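PDB 3PES: uncharacterized protein from Pseudomonas phage YuA, which is of unknown function, a small phage protein in which a helix packs against a three-stranded antiparallel sheet. Local coordinates for residues Phe8-Ala13 / Asp75-Asp80; Gly47-Arg52 / Arg64-Ala69. All coordinates share one frame; numbering follows the deposited sequence.

Contact 1 (Phe8-Ala13 / Asp75-Asp80); sequences FEDRVA and DQAVFD
Phe8, on strand 6-12, reaches across to Ala77 and Val78 of helix 68-82. Strand and helix run nearly antiparallel here, their short axes 10.9 Å apart at an angle of 169°. About 130 Å² is buried between them, counting both sides.

The apolar contacts come first. Phe8 holds CG between its backbone N and carbonyl carbon (chi1 60°), and the far end of the ring lies against the helix. Phe8 CZ is 3.7 Å from Val78 CG2. This methyl sits at the ring edge, near its plane, and the two side chains cross at about a right angle. Beside it, Phe8 CE1 is 4.0 Å from Ala77 CB. Phe8 CZ also lies 4.0 Å from Ala77 C, so the ring touches helix backbone as well as side chains. Asp10 OD1 touches Ala77 CB at 4.0 Å, a van der Waals contact. Ile19 of strand 15-25 and Arg81 also touch the ring.

The polar contacts centre on Asp10. No hydrogen bond joins the two segments. Asp10 OD1 also lies in the plane of the Phe8 ring, 3.6 Å from Phe8 CE1 at the edge, where the ring hydrogens may favour a carboxylate weakly. Asp10 OD2 accepts from Arg11 N at 2.8 Å, on its anti side, and forms a salt bridge to Arg73, one turn before Ala77 on the helix. The two partners probably limit rotation of the carboxylate.

On the helix, Gln76 NE2 donates to Asp80 OD1 at 3.0 Å, one turn on. The oxygen is met from above the carboxylate plane.

An outer strand of an antiparallel meander thus packs on the C-terminal helix, a two-layer alpha+beta arrangement.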
# COMPACT_ATOMS: atom_id res chain seq x y z
N PHE A 8 8.78 -4.93 1.18
CA PHE A 8 8.46 -6.35 1.28
C PHE A 8 8.53 -7.02 -0.08
O PHE A 8 8.31 -6.39 -1.11
CB PHE A 8 7.10 -6.58 1.96
CG PHE A 8 5.92 -5.96 1.25
CD1 PHE A 8 5.15 -6.71 0.36
CD2 PHE A 8 5.55 -4.64 1.52
CE1 PHE A 8 4.04 -6.14 -0.28
CE2 PHE A 8 4.43 -4.07 0.89
CZ PHE A 8 3.68 -4.82 -0.01
N GLU A 9 8.85 -8.31 -0.07
CA GLU A 9 8.88 -9.09 -1.29
C GLU A 9 7.45 -9.41 -1.75
O GLU A 9 6.58 -9.75 -0.94
CB GLU A 9 9.69 -10.38 -1.09
N ASP A 10 7.21 -9.26 -3.05
CA ASP A 10 5.94 -9.63 -3.64
C ASP A 10 6.23 -10.01 -5.08
O ASP A 10 7.35 -10.41 -5.41
CB ASP A 10 4.92 -8.48 -3.52
CG ASP A 10 3.48 -9.00 -3.37
OD1 ASP A 10 2.92 -8.91 -2.25
OD2 ASP A 10 2.92 -9.53 -4.36
N ARG A 11 5.20 -9.95 -5.93
CA ARG A 11 5.33 -10.28 -7.34
C ARG A 11 4.51 -9.30 -8.13
O ARG A 11 3.53 -8.76 -7.60
CB ARG A 11 4.85 -11.72 -7.62
CG ARG A 11 5.63 -12.78 -6.85
CD ARG A 11 5.29 -14.20 -7.25
NE ARG A 11 6.19 -15.14 -6.57
CZ ARG A 11 7.24 -15.73 -7.14
NH1 ARG A 11 7.54 -15.52 -8.41
NH2 ARG A 11 8.00 -16.55 -6.42
N VAL A 12 4.92 -9.04 -9.37
CA VAL A 12 4.10 -8.33 -10.33
C VAL A 12 3.89 -9.29 -11.48
O VAL A 12 4.85 -9.74 -12.11
CB VAL A 12 4.77 -7.03 -10.81
CG1 VAL A 12 4.02 -6.45 -12.02
CG2 VAL A 12 4.82 -6.02 -9.67
N ALA A 13 2.63 -9.65 -11.71
CA ALA A 13 2.27 -10.66 -12.71
C ALA A 13 3.21 -11.88 -12.62
O ALA A 13 3.72 -12.37 -13.63
CB ALA A 13 2.23 -10.04 -14.11
N ASP A 75 -2.14 -2.81 -3.50
CA ASP A 75 -2.66 -1.81 -2.57
C ASP A 75 -3.05 -2.50 -1.26
O ASP A 75 -2.74 -2.01 -0.16
CB ASP A 75 -3.92 -1.14 -3.12
CG ASP A 75 -3.64 -0.02 -4.10
OD1 ASP A 75 -2.49 0.40 -4.27
OD2 ASP A 75 -4.63 0.47 -4.70
N GLN A 76 -3.75 -3.63 -1.36
CA GLN A 76 -4.17 -4.32 -0.16
C GLN A 76 -3.01 -4.97 0.59
O GLN A 76 -3.01 -4.99 1.82
CB GLN A 76 -5.25 -5.36 -0.49
CG GLN A 76 -5.81 -6.02 0.78
CD GLN A 76 -6.65 -5.05 1.57
OE1 GLN A 76 -7.54 -4.42 1.02
NE2 GLN A 76 -6.38 -4.95 2.88
N ALA A 77 -2.03 -5.49 -0.14
CA ALA A 77 -0.80 -6.01 0.47
C ALA A 77 -0.07 -4.93 1.26
O ALA A 77 0.46 -5.18 2.35
CB ALA A 77 0.09 -6.61 -0.62
N VAL A 78 -0.02 -3.72 0.71
CA VAL A 78 0.58 -2.59 1.41
C VAL A 78 -0.23 -2.23 2.66
O VAL A 78 0.35 -2.02 3.72
CB VAL A 78 0.74 -1.37 0.45
CG1 VAL A 78 1.19 -0.12 1.19
CG2 VAL A 78 1.74 -1.73 -0.64
N PHE A 79 -1.55 -2.15 2.54
CA PHE A 79 -2.37 -1.92 3.73
C PHE A 79 -2.08 -2.96 4.82
O PHE A 79 -1.87 -2.60 5.99
CB PHE A 79 -3.85 -1.94 3.34
CG PHE A 79 -4.80 -1.63 4.48
CD1 PHE A 79 -5.41 -0.39 4.59
CD2 PHE A 79 -5.12 -2.61 5.42
CE1 PHE A 79 -6.29 -0.11 5.66
CE2 PHE A 79 -6.00 -2.33 6.46
CZ PHE A 79 -6.59 -1.09 6.57
N ASP A 80 -2.05 -4.23 4.45
CA ASP A 80 -1.87 -5.28 5.44
C ASP A 80 -0.48 -5.17 6.08
O ASP A 80 -0.34 -5.35 7.27
CB ASP A 80 -2.06 -6.65 4.80
CG ASP A 80 -3.49 -6.93 4.38
OD1 ASP A 80 -4.44 -6.23 4.82
OD2 ASP A 80 -3.66 -7.88 3.60

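Contact 2 (Gly47-Arg52 / Arg64-Ala69); sequences GEWEVR and RKLTEA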
# COMPACT_ATOMS: atom_id res chain seq x y z
N GLY A 47 -1.78 5.23 0.72
CA GLY A 47 -0.47 5.83 0.62
C GLY A 47 0.12 5.62 -0.74
O GLY A 47 -0.60 5.54 -1.73
N GLU A 48 1.44 5.53 -0.80
CA GLU A 48 2.15 5.45 -2.07
C GLU A 48 3.20 4.36 -1.99
O GLU A 48 3.91 4.26 -0.98
CB GLU A 48 2.83 6.78 -2.40
CG GLU A 48 3.56 6.85 -3.77
CD GLU A 48 2.63 6.73 -5.00
OE1 GLU A 48 1.39 7.01 -4.89
OE2 GLU A 48 3.16 6.37 -6.09
N TRP A 49 3.29 3.57 -3.05
CA TRP A 49 4.27 2.50 -3.11
C TRP A 49 4.83 2.41 -4.52
O TRP A 49 4.24 2.94 -5.48
CB TRP A 49 3.66 1.15 -2.69
CG TRP A 49 2.42 0.75 -3.45
CD1 TRP A 49 1.12 1.02 -3.09
CD2 TRP A 49 2.36 0.03 -4.69
NE1 TRP A 49 0.26 0.50 -4.02
CE2 TRP A 49 0.99 -0.10 -5.02
CE3 TRP A 49 3.31 -0.52 -5.55
CZ2 TRP A 49 0.56 -0.77 -6.17
CZ3 TRP A 49 2.88 -1.18 -6.70
CH2 TRP A 49 1.51 -1.29 -7.00
N GLU A 50 5.98 1.74 -4.65
CA GLU A 50 6.63 1.57 -5.95
C GLU A 50 7.15 0.16 -6.09
O GLU A 50 7.53 -0.47 -5.11
CB GLU A 50 7.82 2.52 -6.07
CG GLU A 50 7.43 3.96 -6.09
CD GLU A 50 8.61 4.88 -6.23
OE1 GLU A 50 9.74 4.39 -6.42
OE2 GLU A 50 8.39 6.11 -6.18
N VAL A 51 7.21 -0.32 -7.33
CA VAL A 51 7.88 -1.58 -7.62
C VAL A 51 9.38 -1.33 -7.78
O VAL A 51 9.78 -0.38 -8.46
CB VAL A 51 7.29 -2.27 -8.87
CG1 VAL A 51 7.81 -3.70 -8.95
CG2 VAL A 51 5.77 -2.27 -8.86
N ARG A 52 10.19 -2.17 -7.15
CA ARG A 52 11.65 -2.08 -7.22
C ARG A 52 12.22 -3.46 -7.48
O ARG A 52 11.54 -4.47 -7.26
CB ARG A 52 12.23 -1.53 -5.91
CG ARG A 52 11.65 -0.18 -5.49
CD ARG A 52 12.19 0.97 -6.30
NE ARG A 52 11.71 2.25 -5.78
CZ ARG A 52 12.18 2.85 -4.69
NH1 ARG A 52 13.17 2.33 -3.99
NH2 ARG A 52 11.65 4.00 -4.32
N ARG A 64 5.71 -1.28 -15.96
CA ARG A 64 4.92 -1.43 -17.19
C ARG A 64 4.04 -2.68 -17.24
O ARG A 64 3.06 -2.76 -18.00
CB ARG A 64 5.85 -1.40 -18.40
CG ARG A 64 6.32 -0.01 -18.80
CD ARG A 64 7.17 -0.05 -20.07
NE ARG A 64 8.30 -0.96 -19.94
CZ ARG A 64 9.10 -1.36 -20.92
NH1 ARG A 64 8.91 -0.93 -22.17
NH2 ARG A 64 10.10 -2.20 -20.66
N LYS A 65 4.40 -3.68 -16.44
CA LYS A 65 3.64 -4.92 -16.38
C LYS A 65 2.51 -4.88 -15.36
O LYS A 65 1.72 -5.82 -15.28
CB LYS A 65 4.55 -6.10 -16.07
CG LYS A 65 5.49 -6.45 -17.18
CD LYS A 65 6.12 -7.79 -16.89
CE LYS A 65 7.07 -8.20 -17.98
NZ LYS A 65 6.35 -8.46 -19.26
N LEU A 66 2.44 -3.82 -14.57
CA LEU A 66 1.33 -3.68 -13.65
C LEU A 66 0.03 -3.55 -14.44
O LEU A 66 -0.07 -2.79 -15.41
CB LEU A 66 1.50 -2.48 -12.73
CG LEU A 66 2.50 -2.58 -11.59
CD1 LEU A 66 2.73 -1.20 -11.02
CD2 LEU A 66 2.01 -3.52 -10.49
N THR A 67 -0.95 -4.31 -14.01
CA THR A 67 -2.32 -4.09 -14.48
C THR A 67 -3.09 -3.43 -13.35
O THR A 67 -2.64 -3.42 -12.21
CB THR A 67 -2.99 -5.41 -14.79
OG1 THR A 67 -2.98 -6.22 -13.61
CG2 THR A 67 -2.27 -6.13 -15.93
N GLU A 68 -4.26 -2.89 -13.65
CA GLU A 68 -5.09 -2.35 -12.58
C GLU A 68 -5.43 -3.41 -11.54
O GLU A 68 -5.50 -3.12 -10.36
CB GLU A 68 -6.35 -1.68 -13.13
CG GLU A 68 -6.05 -0.39 -13.89
CD GLU A 68 -5.23 0.65 -13.11
OE1 GLU A 68 -5.44 0.81 -11.88
OE2 GLU A 68 -4.37 1.31 -13.73
N ALA A 69 -5.64 -4.65 -11.98
CA ALA A 69 -5.90 -5.75 -11.03
C ALA A 69 -4.74 -5.94 -10.06
O ALA A 69 -4.95 -6.11 -8.85
CB ALA A 69 -6.19 -7.05 -11.78
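Leu66 meets Val51 and Trp49 of strand 46-52 with its two methyl groups. Its CB points toward the strand from the loop before helix 68-82. CG stands anti to the carbonyl carbon, beside the backbone N (chi1 -75°). From this branch point the methyls part.

CD1 goes to Val51. Leu66 CD1 is 3.9 Å from Val51 CG2, and the two side chains reach each other tip to tip. CD2 goes to Trp49. Leu66 CD2 lies 4.2 Å from Trp49 CH2, at the far edge of the indole and near its plane. Leu66 and Trp49 approach from opposite directions. The two targets also touch each other: Val51 CG2 lies in the plane of the indole, 3.8 Å from Trp49 CZ3. Arg71 and Ile74 of the helix add to the packing around Leu66. Cys17 of the middle strand touches Val51.

Glu50, whose CB points away from 64-69, pairs with Arg52. Arg52 grips Glu50 side-on, with NE at 3.0 Å and NH2 at 2.9 Å from the single atom OE1. Both nitrogens come from the same face of the carboxylate plane. Gly56 O accepts from Arg52 NH1, a third bond for this guanidinium.

Right after Leu66, Thr67 is the N-cap, its OG1 accepting from Glu70 N. Leu66 thus anchors the loop leading into an N-capped helix on an outer strand of the antiparallel sheet, in a two-layer alpha+beta fold.

How the contacts relate
The centres of the two contacts lie about 9 Å apart. Both join the same antiparallel sheet, at its outermost strands: 6-12 in contact 1 and 46-52 in contact 2. Strand 15-25 runs between these. Helix 68-82 enters both: its first two residues fall in segment 64-69, where the loop residue Leu66 makes the contact, and a later part enters contact 1. Along the chain, 8-13 comes first, then 47-52, 64-69 and 75-80. The contacts meet directly. Trp49 NE1 probably donates to Asp75 OD1 (2.8 Å), and Val78 packs on the same indole. Val12 touches both Leu66 and Val51. Together they form one connected apolar layer between the sheet and the helix with its preceding loop.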